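Local coordinates for minor capsid protein (Cafeteriavirus-dependent mavirus, PDB 6G42) that forms the pentameric penton of the virophage capsid, a single jelly-roll protein that probably occupies the five-fold vertices of the shell, at the interface of chains A and B. Residues are numbered along the deposited sequence; one frame, centred on the assembly and turned at random. Chains: chain A/B, Minor capsid protein.

The interface of chains A and B. Residues chain A 160-161, 164; chain B 293-294.
A:Val164 and B:Gln294 meet at the apolar centre of this subunit contact, where the CG2 methyl of the valine lies 3.7 Å from CD, the amide carbon of the glutamine. This methyl branch stands anti to the carbonyl carbon of A:Val164 and meets the carbon and OE1 side of the amide. Outward from the methyl, the NE2 end of B:Gln294 reaches the first turn of the helix of chain A and bridges two consecutive carboxylates. NE2 donates to OD1 of A:Asp161 at 2.9 Å, meeting it on its anti side in a somewhat bent bond (154° at H). Its second bond, to OD2 of A:Asp160 at 3.1 Å, is nearly straight and runs within the amide plane, yet it reaches that oxygen from above the carboxylate plane. Both carboxylates are turned about 60° from the amide, so neither pairs with it edge to edge. The two bonds probably hold the amide in this rotation, and the two neighbouring acidic groups would probably favour an N-H donor here. A bend at chi2 (86°) directs the glutamine's amide toward the helix. At the rim B:Pro293 adds little, its CG standing 4.2 Å from OD2 of A:Asp160. In the fold, the short helix 160-165 of chain A follows strand 154-158 and presents one side to its neighbour, while B:Pro293 and B:Gln294 belong to the loop between strands 286-288 and 296-305 of chain B. The patch thus joins different surfaces of two identical subunits, as expected within a five-membered ring.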
# COMPACT_ATOMS: atom_id res chain seq x y z
N ASP A 160 -30.24 7.89 -18.37
CA ASP A 160 -29.14 6.91 -18.44
C ASP A 160 -27.76 7.51 -18.19
O ASP A 160 -26.92 6.88 -17.56
CB ASP A 160 -29.14 6.12 -19.76
CG ASP A 160 -28.36 4.79 -19.66
OD1 ASP A 160 -28.51 4.06 -18.65
OD2 ASP A 160 -27.59 4.48 -20.60
N ASP A 161 -27.51 8.73 -18.67
CA ASP A 161 -26.22 9.39 -18.42
C ASP A 161 -26.01 9.67 -16.93
O ASP A 161 -24.93 9.44 -16.40
CB ASP A 161 -26.06 10.68 -19.24
CG ASP A 161 -25.50 10.44 -20.65
OD1 ASP A 161 -25.46 9.28 -21.12
OD2 ASP A 161 -25.08 11.41 -21.30
N VAL A 164 -25.56 6.25 -15.01
CA VAL A 164 -24.20 5.70 -15.12
C VAL A 164 -23.17 6.46 -14.28
O VAL A 164 -22.35 5.83 -13.61
CB VAL A 164 -23.76 5.59 -16.60
CG1 VAL A 164 -22.31 5.10 -16.72
CG2 VAL A 164 -24.66 4.61 -17.35
N PRO B 293 -23.47 3.20 -24.12
CA PRO B 293 -23.34 4.45 -24.89
C PRO B 293 -22.24 5.39 -24.38
O PRO B 293 -21.67 6.15 -25.16
CB PRO B 293 -24.70 5.12 -24.72
CG PRO B 293 -25.63 4.03 -24.33
CD PRO B 293 -24.82 3.05 -23.55
N GLN B 294 -21.96 5.32 -23.08
CA GLN B 294 -21.00 6.19 -22.41
C GLN B 294 -19.56 5.66 -22.47
O GLN B 294 -18.62 6.39 -22.16
CB GLN B 294 -21.42 6.40 -20.95
CG GLN B 294 -22.81 7.00 -20.76
CD GLN B 294 -23.95 5.97 -20.76
OE1 GLN B 294 -23.72 4.77 -20.90
NE2 GLN B 294 -25.17 6.45 -20.60